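Local coordinates for hypothetical protein Atu1826 (Agrobacterium tumefaciens, PDB 2I3D) that is of unknown function but is probably a hydrolase of the alpha/beta-hydrolase fold, at residues B[177-182]-B[210-215]; B[139-144]-B[166-171]; B[85-90]-B[104-109]. All blocks are in the same frame, centred on the assembly; numbering follows the deposited sequence. Where two conformers were deposited one is given.

Contact 1 of 3, residues B[177-182]-B[210-215]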
ATOM      1  N   ASP B 177      14.662   2.463 -10.884  1.00 13.37           N
ATOM      2  CA  ASP B 177      15.783   3.393 -11.087  1.00 14.50           C
ATOM      3  C   ASP B 177      15.448   4.798 -10.569  1.00 15.10           C
ATOM      4  O   ASP B 177      16.291   5.710 -10.654  1.00 17.87           O
ATOM      5  CB  ASP B 177      16.274   3.430 -12.550  1.00 15.96           C
ATOM      6  CG  ASP B 177      15.249   4.002 -13.513  1.00 17.15           C
ATOM      7  OD1 ASP B 177      14.223   4.592 -13.075  1.00 17.53           O
ATOM      8  OD2 ASP B 177      15.493   3.887 -14.748  1.00 21.60           O
ATOM      9  N   ALA B 178      14.250   4.975 -10.014  1.00 13.92           N
ATOM     10  CA  ALA B 178      13.859   6.260  -9.398  1.00 13.94           C
ATOM     11  C   ALA B 178      13.722   6.134  -7.862  1.00 13.66           C
ATOM     12  O   ALA B 178      13.154   6.998  -7.178  1.00 16.16           O
ATOM     13  CB  ALA B 178      12.549   6.758 -10.017  1.00 14.01           C
ATOM     14  N   ASP B 179      14.248   5.025  -7.329  1.00 13.72           N
ATOM     15  CA  ASP B 179      14.188   4.704  -5.901  1.00 12.80           C
ATOM     16  C   ASP B 179      15.200   5.589  -5.141  1.00 14.13           C
ATOM     17  O   ASP B 179      16.420   5.468  -5.357  1.00 13.74           O
ATOM     18  CB  ASP B 179      14.476   3.203  -5.710  1.00 12.87           C
ATOM     19  CG  ASP B 179      14.256   2.735  -4.309  1.00 11.55           C
ATOM     20  OD1 ASP B 179      14.351   3.520  -3.347  1.00 11.94           O
ATOM     21  OD2 ASP B 179      13.996   1.524  -4.145  1.00 11.59           O
ATOM     22  N   LYS B 180      14.696   6.479  -4.281  1.00 13.04           N
ATOM     23  CA  LYS B 180      15.604   7.341  -3.493  1.00 14.26           C
ATOM     24  C   LYS B 180      15.878   6.781  -2.099  1.00 14.59           C
ATOM     25  O   LYS B 180      16.786   7.277  -1.380  1.00 15.66           O
ATOM     26  CB  LYS B 180      15.023   8.775  -3.392  1.00 16.01           C
ATOM     27  CG  LYS B 180      15.080   9.471  -4.757  1.00 20.45           C
ATOM     28  CD  LYS B 180      14.624  10.911  -4.701  1.00 27.18           C
ATOM     29  CE  LYS B 180      14.466  11.474  -6.126  1.00 33.30           C
ATOM     30  NZ  LYS B 180      15.768  11.556  -6.888  1.00 36.16           N
ATOM     31  N   VAL B 181      15.080   5.783  -1.708  1.00 13.21           N
ATOM     32  CA  VAL B 181      15.259   5.039  -0.441  1.00 13.64           C
ATOM     33  C   VAL B 181      16.482   4.100  -0.520  1.00 13.27           C
ATOM     34  O   VAL B 181      17.356   4.087   0.372  1.00 14.59           O
ATOM     35  CB  VAL B 181      14.001   4.242  -0.051  1.00 13.05           C
ATOM     36  CG1 VAL B 181      14.295   3.354   1.167  1.00 13.73           C
ATOM     37  CG2 VAL B 181      12.796   5.186   0.273  1.00 12.10           C
ATOM     38  N   ALA B 182      16.515   3.313  -1.601  1.00 13.44           N
ATOM     39  CA  ALA B 182      17.602   2.365  -1.875  1.00 13.64           C
ATOM     40  C   ALA B 182      18.032   2.567  -3.328  1.00 13.96           C
ATOM     41  O   ALA B 182      17.472   1.940  -4.234  1.00 15.10           O
ATOM     42  CB  ALA B 182      17.091   0.929  -1.651  1.00 13.59           C
ATOM     43  N   ALA B 210      10.457   3.506 -11.709  1.00 14.38           N
ATOM     44  CA  ALA B 210       9.860   3.034 -10.437  1.00 12.48           C
ATOM     45  C   ALA B 210      10.606   3.617  -9.222  1.00 12.41           C
ATOM     46  O   ALA B 210      11.834   3.618  -9.187  1.00 12.62           O
ATOM     47  CB  ALA B 210       9.869   1.520 -10.373  1.00 11.96           C
ATOM     48  N   ASN B 211       9.859   4.122  -8.234  1.00 12.91           N
ATOM     49  CA  ASN B 211      10.458   4.530  -6.981  1.00 12.45           C
ATOM     50  C   ASN B 211      10.436   3.362  -5.999  1.00 11.33           C
ATOM     51  O   ASN B 211      10.191   2.230  -6.428  1.00 11.27           O
ATOM     52  CB  ASN B 211       9.833   5.831  -6.422  1.00 13.02           C
ATOM     53  CG  ASN B 211       8.343   5.713  -6.107  1.00 13.75           C
ATOM     54  OD1 ASN B 211       7.634   6.770  -5.797  1.00 18.76           O
ATOM     55  ND2 ASN B 211       7.837   4.506  -6.126  1.00  9.31           N
ATOM     56  N   HIS B 212      10.710   3.619  -4.699  1.00 11.57           N
ATOM     57  CA  HIS B 212      10.728   2.519  -3.723  1.00 11.59           C
ATOM     58  C   HIS B 212       9.366   1.852  -3.587  1.00 11.82           C
ATOM     59  O   HIS B 212       9.260   0.716  -3.156  1.00 12.32           O
ATOM     60  CB  HIS B 212      11.197   3.008  -2.348  1.00 11.59           C
ATOM     61  CG  HIS B 212      11.622   1.901  -1.430  1.00 12.20           C
ATOM     62  ND1 HIS B 212      12.751   1.134  -1.673  1.00 11.34           N
ATOM     63  CD2 HIS B 212      11.100   1.447  -0.272  1.00 14.07           C
ATOM     64  CE1 HIS B 212      12.877   0.226  -0.717  1.00 11.81           C
ATOM     65  NE2 HIS B 212      11.903   0.413   0.162  1.00 12.92           N
ATOM     66  N   PHE B 213       8.322   2.596  -3.937  1.00 10.53           N
ATOM     67  CA  PHE B 213       6.919   2.158  -3.799  1.00 12.04           C
ATOM     68  C   PHE B 213       6.318   1.707  -5.129  1.00 11.23           C
ATOM     69  O   PHE B 213       5.166   1.270  -5.167  1.00 12.75           O
ATOM     70  CB  PHE B 213       6.149   3.301  -3.185  1.00 13.28           C
ATOM     71  CG  PHE B 213       6.882   3.894  -2.021  1.00 14.90           C
ATOM     72  CD1 PHE B 213       6.995   3.169  -0.850  1.00 18.94           C
ATOM     73  CD2 PHE B 213       7.598   5.062  -2.175  1.00 14.61           C
ATOM     74  CE1 PHE B 213       7.741   3.664   0.238  1.00 19.75           C
ATOM     75  CE2 PHE B 213       8.361   5.580  -1.115  1.00 18.29           C
ATOM     76  CZ  PHE B 213       8.431   4.874   0.102  1.00 17.61           C
ATOM     77  N   PHE B 214       7.161   1.646  -6.176  1.00 10.52           N
ATOM     78  CA  PHE B 214       6.696   1.291  -7.529  1.00 11.25           C
ATOM     79  C   PHE B 214       5.426   2.078  -7.870  1.00 11.29           C
ATOM     80  O   PHE B 214       4.526   1.551  -8.543  1.00 11.87           O
ATOM     81  CB  PHE B 214       6.504  -0.217  -7.652  1.00 11.62           C
ATOM     82  CG  PHE B 214       7.779  -0.957  -7.482  1.00 12.06           C
ATOM     83  CD1 PHE B 214       8.570  -1.259  -8.599  1.00 13.38           C
ATOM     84  CD2 PHE B 214       8.245  -1.262  -6.196  1.00 13.18           C
ATOM     85  CE1 PHE B 214       9.839  -1.938  -8.442  1.00 15.56           C
ATOM     86  CE2 PHE B 214       9.464  -1.906  -6.024  1.00 12.54           C
ATOM     87  CZ  PHE B 214      10.276  -2.230  -7.134  1.00 12.26           C
ATOM     88  N   ASN B 215       5.372   3.353  -7.465  1.00 12.20           N
ATOM     89  CA  ASN B 215       4.161   4.115  -7.771  1.00 12.59           C
ATOM     90  C   ASN B 215       3.988   4.228  -9.290  1.00 13.51           C
ATOM     91  O   ASN B 215       4.873   4.698  -9.990  1.00 13.23           O
ATOM     92  CB  ASN B 215       4.200   5.517  -7.154  1.00 13.47           C
ATOM     93  CG  ASN B 215       4.070   5.491  -5.644  1.00 12.37           C
ATOM     94  OD1 ASN B 215       3.265   4.716  -5.050  1.00 16.54           O
ATOM     95  ND2 ASN B 215       4.842   6.331  -5.003  1.00 11.14           N
TER
HETATM   96  O   HOH W   1      12.595   0.113  -6.091  1.00 12.53           O
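His212 ND1 donates to Asp179 OD2 at 2.8 Å, with an N-H...O angle of 161°. This is a His-carboxylate hydrogen bond between two loops of an alpha/beta-hydrolase fold. With Ser130, whose OG is hydrogen-bonded to His212 NE2, the pair fits a Ser-His-Asp triad, consistent with a putative hydrolase. The oxygen is met on its syn side and lies close to the imidazole plane, but the carboxylate is turned 63° against the ring. A water also donates to Asp179 OD2 and to the backbone O of Asn211.

The other carboxylate oxygen is held by its own loop. Asp179 OD1 accepts from Ala182 N at 2.8 Å in an almost straight bond that comes from above the carboxylate plane, forming an Asx motif. The aspartate is thus fixed through both oxygens, which limits its rotation beside the histidine. Ala178 N to Ala210 O, 2.9 Å, ties the two backbones together just ahead of the pair.

Packing completes the contact. The Asn211 to Phe214 segment is a type I beta turn that carries His212. Val181 crosses the histidine at about a right angle. Val181 CG1 is anti to the backbone N (chi1 173°) and makes a CH-pi contact over the centre of the imidazole, 3.8 Å from the centroid of the His212 ring. Val181 CG2 continues to Phe213, ending 4.4 Å from Phe213 CZ.

Contact 2 of 3, residues B[139-144]-B[166-171]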
ATOM      1  N   LEU B 139      15.995 -15.543   6.117  1.00 13.08           N
ATOM      2  CA  LEU B 139      15.306 -16.829   6.315  1.00 14.74           C
ATOM      3  C   LEU B 139      15.848 -17.863   5.302  1.00 14.92           C
ATOM      4  O   LEU B 139      16.112 -19.025   5.646  1.00 16.23           O
ATOM      5  CB  LEU B 139      13.801 -16.651   6.166  1.00 15.61           C
ATOM      6  CG  LEU B 139      12.952 -17.901   6.428  1.00 16.40           C
ATOM      7  CD1 LEU B 139      13.020 -18.286   7.921  1.00 18.84           C
ATOM      8  CD2 LEU B 139      11.513 -17.634   5.982  1.00 18.29           C
ATOM      9  N   LEU B 140      16.035 -17.416   4.058  1.00 15.18           N
ATOM     10  CA  LEU B 140      16.631 -18.223   2.995  1.00 15.87           C
ATOM     11  C   LEU B 140      17.958 -18.825   3.445  1.00 17.34           C
ATOM     12  O   LEU B 140      18.201 -20.027   3.297  1.00 16.95           O
ATOM     13  CB  LEU B 140      16.878 -17.298   1.790  1.00 16.13           C
ATOM     14  CG  LEU B 140      17.717 -17.840   0.614  1.00 16.22           C
ATOM     15  CD1 LEU B 140      16.896 -18.854  -0.124  1.00 17.27           C
ATOM     16  CD2 LEU B 140      18.139 -16.738  -0.323  1.00 16.89           C
HETATM   17  N   MSE B 141      18.808 -17.986   4.009  1.00 18.54           N
HETATM   18  CA  MSE B 141      20.127 -18.433   4.469  1.00 20.08           C
HETATM   19  C   MSE B 141      20.023 -19.557   5.518  1.00 21.79           C
HETATM   20  O   MSE B 141      20.843 -20.481   5.507  1.00 23.28           O
HETATM   21  CB  MSE B 141      20.910 -17.212   4.999  1.00 20.02           C
HETATM   22  CG  MSE B 141      22.410 -17.383   5.076  1.00 20.08           C
HETATM   23 SE   MSE B 141      23.227 -17.692   3.305  0.75 21.71          SE
HETATM   24  CE  MSE B 141      24.841 -18.455   4.113  1.00 21.37           C
ATOM     25  N   ARG B 142      18.996 -19.499   6.374  1.00 22.20           N
ATOM     26  CA  ARG B 142      18.817 -20.461   7.480  0.60 23.53           C
ATOM     27  C   ARG B 142      18.082 -21.750   7.131  1.00 23.50           C
ATOM     28  O   ARG B 142      18.144 -22.736   7.878  1.00 24.61           O
ATOM     29  CB  ARG B 142      18.014 -19.812   8.599  0.60 23.87           C
ATOM     30  CG  ARG B 142      18.651 -18.593   9.165  0.60 26.42           C
ATOM     31  CD  ARG B 142      18.161 -18.356  10.559  0.60 30.76           C
ATOM     32  NE  ARG B 142      19.204 -17.705  11.340  0.60 29.34           N
ATOM     33  CZ  ARG B 142      19.004 -17.164  12.533  0.60 41.11           C
ATOM     34  NH1 ARG B 142      17.788 -17.187  13.079  0.60 30.94           N
ATOM     35  NH2 ARG B 142      20.014 -16.591  13.172  0.60 31.01           N
ATOM     36  N   ARG B 143      17.341 -21.746   6.025  1.00 22.25           N
ATOM     37  CA  ARG B 143      16.403 -22.801   5.767  1.00 21.61           C
ATOM     38  C   ARG B 143      16.695 -23.473   4.431  1.00 22.92           C
ATOM     39  O   ARG B 143      16.310 -22.935   3.372  1.00 22.70           O
ATOM     40  CB  ARG B 143      14.961 -22.266   5.803  1.00 22.33           C
ATOM     41  CG  ARG B 143      14.551 -21.676   7.158  1.00 23.61           C
ATOM     42  CD  ARG B 143      14.400 -22.772   8.215  1.00 26.25           C
ATOM     43  NE  ARG B 143      13.086 -23.386   8.130  1.00 26.04           N
ATOM     44  CZ  ARG B 143      12.115 -23.243   9.022  1.00 23.46           C
ATOM     45  NH1 ARG B 143      10.958 -23.849   8.809  1.00 23.12           N
ATOM     46  NH2 ARG B 143      12.291 -22.517  10.117  1.00 24.54           N
ATOM     47  N   PRO B 144      17.354 -24.665   4.467  1.00 23.02           N
ATOM     48  CA  PRO B 144      17.795 -25.294   3.216  1.00 22.78           C
ATOM     49  C   PRO B 144      16.644 -25.638   2.258  1.00 21.62           C
ATOM     50  O   PRO B 144      16.881 -25.798   1.070  1.00 22.38           O
ATOM     51  CB  PRO B 144      18.536 -26.578   3.687  1.00 23.20           C
ATOM     52  CG  PRO B 144      18.093 -26.796   5.069  1.00 25.59           C
ATOM     53  CD  PRO B 144      17.724 -25.467   5.658  1.00 23.53           C
ATOM     54  N   PRO B 166      27.710 -18.058   0.981  1.00 21.99           N
ATOM     55  CA  PRO B 166      27.078 -17.463  -0.184  1.00 20.65           C
ATOM     56  C   PRO B 166      25.547 -17.580  -0.114  1.00 19.36           C
ATOM     57  O   PRO B 166      24.975 -18.324   0.708  1.00 19.06           O
ATOM     58  CB  PRO B 166      27.609 -18.337  -1.335  1.00 21.38           C
ATOM     59  CG  PRO B 166      27.664 -19.717  -0.686  1.00 20.78           C
ATOM     60  CD  PRO B 166      27.834 -19.530   0.827  1.00 22.36           C
ATOM     61  N   CYS B 167      24.922 -16.801  -0.973  1.00 17.86           N
ATOM     62  CA  CYS B 167      23.534 -16.964  -1.238  1.00 17.26           C
ATOM     63  C   CYS B 167      23.328 -18.398  -1.749  1.00 17.00           C
ATOM     64  O   CYS B 167      24.000 -18.817  -2.683  1.00 17.42           O
ATOM     65  CB  CYS B 167      23.073 -15.914  -2.232  1.00 17.76           C
ATOM     66  SG  CYS B 167      21.307 -15.981  -2.582  1.00 16.73           S
ATOM     67  N   PRO B 168      22.424 -19.151  -1.118  1.00 17.09           N
ATOM     68  CA  PRO B 168      22.279 -20.583  -1.422  1.00 17.00           C
ATOM     69  C   PRO B 168      21.362 -20.975  -2.625  1.00 16.17           C
ATOM     70  O   PRO B 168      21.316 -22.151  -3.065  1.00 16.25           O
ATOM     71  CB  PRO B 168      21.745 -21.123  -0.087  1.00 17.53           C
ATOM     72  CG  PRO B 168      20.847 -20.037   0.370  1.00 17.72           C
ATOM     73  CD  PRO B 168      21.609 -18.769   0.056  1.00 16.66           C
ATOM     74  N   SER B 169      20.620 -19.997  -3.128  1.00 15.25           N
ATOM     75  CA  SER B 169      19.593 -20.275  -4.127  1.00 12.91           C
ATOM     76  C   SER B 169      19.574 -19.185  -5.179  1.00 12.75           C
ATOM     77  O   SER B 169      20.011 -18.035  -4.937  1.00 13.08           O
ATOM     78  CB  SER B 169      18.199 -20.358  -3.474  1.00 14.66           C
ATOM     79  OG  SER B 169      18.158 -21.425  -2.533  1.00 18.38           O
ATOM     80  N   SER B 170      19.055 -19.561  -6.343  1.00 11.16           N
ATOM     81  CA  SER B 170      18.766 -18.617  -7.403  1.00 10.58           C
ATOM     82  C   SER B 170      17.491 -17.835  -7.030  1.00 10.28           C
ATOM     83  O   SER B 170      16.589 -18.359  -6.387  1.00 10.62           O
ATOM     84  CB  SER B 170      18.514 -19.402  -8.691  1.00 11.47           C
ATOM     85  OG  SER B 170      19.740 -20.046  -9.095  1.00 11.55           O
ATOM     86  N   GLY B 171      17.408 -16.597  -7.502  1.00  9.53           N
ATOM     87  CA  GLY B 171      16.186 -15.825  -7.262  1.00  9.67           C
ATOM     88  C   GLY B 171      16.201 -14.520  -8.040  1.00  9.87           C
ATOM     89  O   GLY B 171      17.128 -14.229  -8.822  1.00  9.97           O
TER
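Leu140 meets three consecutive residues of the 166-171 loop, its branches spread over Cys167, Pro168 and Ser169. Leu140 CG lies 3.8 Å from Pro168 CG. Leu140 CD2 reaches Cys167 SG at 4.0 Å. Leu140 CD1 packs on Ser169, 3.7 Å from Ser169 OG. The leucine CG stands anti to the backbone N (chi1 170°), which carries the fork off the helix toward Pro168.

Met141, present as selenomethionine, reaches the same loop nearer Pro166. Its chain bends at chi2 (62°), which turns the selenium back toward the prolines. Met141 SE then sits 3.8 Å from Pro168 CD and 3.2 Å from the backbone O of Pro166. That oxygen lies almost in line with the CG-SE bond, on the far side from CG (about 170°), consistent with a weak chalcogen-type contact. Met141 CE is also close to Pro166 O, at 3.4 Å. Pro168 therefore has Leu140 against its CG and Met141 against its CD. Its ring crosses both chains at a slant. The pairs of Leu140 with Cys167 and Pro168, and of Met141 SE with Pro168 CD, are apolar.

Ser169 OG is hydrogen-bonded to the backbone O of Ile146, and Cys167 N to the side chain of Gln197. These bonds hold the loop on both sides of Pro168. The peptide bond before Pro166 is cis. Phe149 of strand 146-152 touches both Leu140 and Cys167, so the contact rests on the central sheet.

Leu140 and Met141 belong to the last turn of helix 131-142, and Gly171 opens the next strand. The contact is helix-to-loop packing in an alpha/beta-hydrolase fold. It joins the C-terminal end of the helix after the probable nucleophile elbow to the loop that leads into strand 171-176.

Contact 3 of 3, residues B[85-90]-B[104-109]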
ATOM      1  N   PHE B  85       1.763 -12.659   6.423  1.00 13.94           N
ATOM      2  CA  PHE B  85       1.395 -12.350   7.817  1.00 14.53           C
ATOM      3  C   PHE B  85       1.989 -11.021   8.275  1.00 14.84           C
ATOM      4  O   PHE B  85       2.924 -10.507   7.673  1.00 13.94           O
ATOM      5  CB  PHE B  85       1.883 -13.484   8.746  1.00 15.53           C
ATOM      6  CG  PHE B  85       3.380 -13.506   8.955  1.00 14.43           C
ATOM      7  CD1 PHE B  85       3.944 -12.867  10.067  1.00 14.17           C
ATOM      8  CD2 PHE B  85       4.229 -14.130   8.021  1.00 14.97           C
ATOM      9  CE1 PHE B  85       5.330 -12.838  10.252  1.00 15.95           C
ATOM     10  CE2 PHE B  85       5.634 -14.091   8.206  1.00 12.99           C
ATOM     11  CZ  PHE B  85       6.164 -13.454   9.322  1.00 15.77           C
ATOM     12  N   ASN B  86       1.434 -10.484   9.367  1.00 14.42           N
ATOM     13  CA  ASN B  86       1.905  -9.246   9.943  1.00 13.90           C
ATOM     14  C   ASN B  86       3.006  -9.534  10.930  1.00 14.15           C
ATOM     15  O   ASN B  86       2.839 -10.389  11.813  1.00 15.48           O
ATOM     16  CB  ASN B  86       0.759  -8.512  10.629  1.00 14.37           C
ATOM     17  CG  ASN B  86      -0.058  -7.690   9.659  1.00 14.13           C
ATOM     18  OD1 ASN B  86       0.436  -7.281   8.584  1.00 14.55           O
ATOM     19  ND2 ASN B  86      -1.310  -7.397  10.037  1.00 17.44           N
ATOM     20  N   PHE B  87       4.124  -8.830  10.790  1.00 14.07           N
ATOM     21  CA  PHE B  87       5.203  -8.938  11.801  1.00 13.23           C
ATOM     22  C   PHE B  87       4.687  -8.508  13.174  1.00 14.34           C
ATOM     23  O   PHE B  87       3.687  -7.770  13.269  1.00 14.77           O
ATOM     24  CB  PHE B  87       6.427  -8.092  11.445  1.00 13.40           C
ATOM     25  CG  PHE B  87       7.264  -8.678  10.330  1.00 13.47           C
ATOM     26  CD1 PHE B  87       7.797  -9.983  10.414  1.00 12.95           C
ATOM     27  CD2 PHE B  87       7.559  -7.891   9.202  1.00 13.98           C
ATOM     28  CE1 PHE B  87       8.579 -10.501   9.342  1.00 14.12           C
ATOM     29  CE2 PHE B  87       8.360  -8.377   8.143  1.00 13.74           C
ATOM     30  CZ  PHE B  87       8.858  -9.694   8.200  1.00 11.69           C
ATOM     31  N   ARG B  88       5.366  -8.954  14.238  1.00 14.88           N
ATOM     32  CA  ARG B  88       5.064  -8.445  15.608  1.00 15.74           C
ATOM     33  C   ARG B  88       4.840  -6.939  15.605  1.00 16.49           C
ATOM     34  O   ARG B  88       5.610  -6.181  14.958  1.00 16.19           O
ATOM     35  CB  ARG B  88       6.209  -8.770  16.586  1.00 15.31           C
ATOM     36  CG  ARG B  88       7.554  -8.128  16.235  1.00 15.96           C
ATOM     37  CD  ARG B  88       8.697  -8.693  17.122  1.00 15.80           C
ATOM     38  NE  ARG B  88       8.821 -10.139  16.998  1.00 17.10           N
ATOM     39  CZ  ARG B  88       9.468 -10.908  17.879  1.00 18.83           C
ATOM     40  NH1 ARG B  88      10.070 -10.325  18.916  1.00 20.23           N
ATOM     41  NH2 ARG B  88       9.529 -12.230  17.715  1.00 18.17           N
ATOM     42  N   SER B  89       3.785  -6.529  16.335  1.00 17.87           N
ATOM     43  CA  SER B  89       3.357  -5.118  16.558  1.00 18.31           C
ATOM     44  C   SER B  89       2.449  -4.592  15.452  1.00 19.73           C
ATOM     45  O   SER B  89       1.800  -3.573  15.656  1.00 20.28           O
ATOM     46  CB  SER B  89       4.517  -4.150  16.741  1.00 18.95           C
ATOM     47  OG  SER B  89       4.994  -3.656  15.478  1.00 19.94           O
ATOM     48  N   ILE B  90       2.429  -5.253  14.282  1.00 19.31           N
ATOM     49  CA  ILE B  90       1.630  -4.791  13.130  1.00 19.35           C
ATOM     50  C   ILE B  90       0.208  -5.429  13.146  1.00 20.88           C
ATOM     51  O   ILE B  90       0.045  -6.641  13.339  1.00 19.95           O
ATOM     52  CB  ILE B  90       2.374  -5.167  11.801  1.00 19.33           C
ATOM     53  CG1 ILE B  90       3.878  -4.749  11.828  1.00 18.17           C
ATOM     54  CG2 ILE B  90       1.589  -4.682  10.557  1.00 19.43           C
ATOM     55  CD1 ILE B  90       4.153  -3.271  11.978  1.00 21.43           C
ATOM     56  N   LEU B 104      12.712 -11.787  12.008  1.00 14.71           N
ATOM     57  CA  LEU B 104      13.222 -13.031  11.461  1.00 15.38           C
ATOM     58  C   LEU B 104      12.655 -14.232  12.247  1.00 15.84           C
ATOM     59  O   LEU B 104      12.236 -15.208  11.641  1.00 16.39           O
ATOM     60  CB  LEU B 104      14.760 -13.071  11.484  1.00 15.67           C
ATOM     61  CG  LEU B 104      15.373 -14.389  10.988  1.00 15.47           C
ATOM     62  CD1 LEU B 104      14.977 -14.758   9.564  1.00 14.89           C
ATOM     63  CD2 LEU B 104      16.912 -14.296  11.081  1.00 17.58           C
ATOM     64  N   SER B 105      12.584 -14.126  13.576  1.00 16.98           N
ATOM     65  CA  SER B 105      11.985 -15.195  14.390  1.00 17.04           C
ATOM     66  C   SER B 105      10.528 -15.404  14.045  1.00 16.99           C
ATOM     67  O   SER B 105      10.086 -16.556  13.928  1.00 16.40           O
ATOM     68  CB  SER B 105      12.161 -14.909  15.880  1.00 17.88           C
ATOM     69  OG  SER B 105      13.561 -15.006  16.124  1.00 19.68           O
ATOM     70  N   ASP B 106       9.796 -14.290  13.828  1.00 16.80           N
ATOM     71  CA  ASP B 106       8.408 -14.375  13.381  1.00 16.16           C
ATOM     72  C   ASP B 106       8.271 -15.156  12.074  1.00 15.53           C
ATOM     73  O   ASP B 106       7.416 -16.027  11.947  1.00 16.50           O
ATOM     74  CB  ASP B 106       7.816 -12.973  13.149  1.00 15.72           C
ATOM     75  CG  ASP B 106       7.678 -12.172  14.442  1.00 18.32           C
ATOM     76  OD1 ASP B 106       7.733 -12.811  15.537  1.00 19.07           O
ATOM     77  OD2 ASP B 106       7.536 -10.907  14.358  1.00 20.52           O
ATOM     78  N   ALA B 107       9.119 -14.824  11.089  1.00 15.08           N
ATOM     79  CA  ALA B 107       9.074 -15.508   9.782  1.00 14.73           C
ATOM     80  C   ALA B 107       9.397 -17.015   9.898  1.00 14.65           C
ATOM     81  O   ALA B 107       8.776 -17.848   9.251  1.00 14.58           O
ATOM     82  CB  ALA B 107      10.068 -14.800   8.791  1.00 14.33           C
ATOM     83  N   ALA B 108      10.383 -17.359  10.727  1.00 16.95           N
ATOM     84  CA  ALA B 108      10.690 -18.762  10.999  1.00 17.33           C
ATOM     85  C   ALA B 108       9.507 -19.492  11.639  1.00 17.70           C
ATOM     86  O   ALA B 108       9.198 -20.613  11.238  1.00 17.58           O
ATOM     87  CB  ALA B 108      11.929 -18.847  11.893  1.00 17.23           C
ATOM     88  N   SER B 109       8.834 -18.841  12.597  1.00 18.46           N
ATOM     89  CA  SER B 109       7.638 -19.401  13.235  1.00 19.73           C
ATOM     90  C   SER B 109       6.520 -19.581  12.249  1.00 19.23           C
ATOM     91  O   SER B 109       5.787 -20.588  12.287  1.00 19.63           O
ATOM     92  CB  SER B 109       7.127 -18.527  14.377  1.00 20.21           C
ATOM     93  OG  SER B 109       7.956 -18.654  15.509  1.00 25.69           O
TER
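Asp106 has the largest buried surface here, and Arg88 follows. The two form a salt bridge in which the guanidinium grips the carboxylate side-on. Arg88 NE donates to Asp106 OD2 at 3.0 Å and Arg88 NH2 to Asp106 OD1 at 2.9 Å. Both oxygens lie near the guanidinium plane, but the two flat groups are turned 34° from each other. Arg88 N adds a third bond, 2.9 Å to Asp106 OD2 and nearly straight at 165°. Arg88 N and NE approach OD2 from opposite faces of the carboxylate plane, so that oxygen is held between two donors of one residue. The arginine chain folds back to do this. Its CG lies between the backbone N and the carbonyl carbon (chi1 62°), and the chain bends again at chi3. Its backbone is part of a type II beta turn from Phe87 to Ile90.

Phe85 is the third main contributor. Phe85 CZ comes 3.6 Å from Ala107 CA, and Phe85 CE1 lies 3.8 Å from Asp106 CB. The ring is almost perpendicular to the carboxylate. Phe87 presents its ring edge to Asp106 CB, with Phe87 CD1 at 4.1 Å.

Helix 101-117 is thereby fastened to the end of strand 81-85 and the loop after it. Leu53 of strand 49-53 also touches Phe85. Phe87 and Ala107 lie against both Leu53 and Ile135 of helix 131-142.

Contact 3 is the most buried of the three. Contacts 1 and 2 are only partly buried. Contacts 2 and 3 touch: Leu139 of helix 131-142 packs on Leu104 and Ala108 of helix 101-117. Contact 1 stands apart, its centre about 25 Å from the centres of the others. It joins loops that follow strands 171-176 and 202-207, while contact 2 involves the loop entering strand 171-176 at its other end. The chemistry follows the place. Contact 1 centres on polar bonds, with a valine over the imidazole, and holds two members of the probable triad. Contact 3 pairs an ion pair with aromatic packing. Contact 2 relies mostly on apolar side chains.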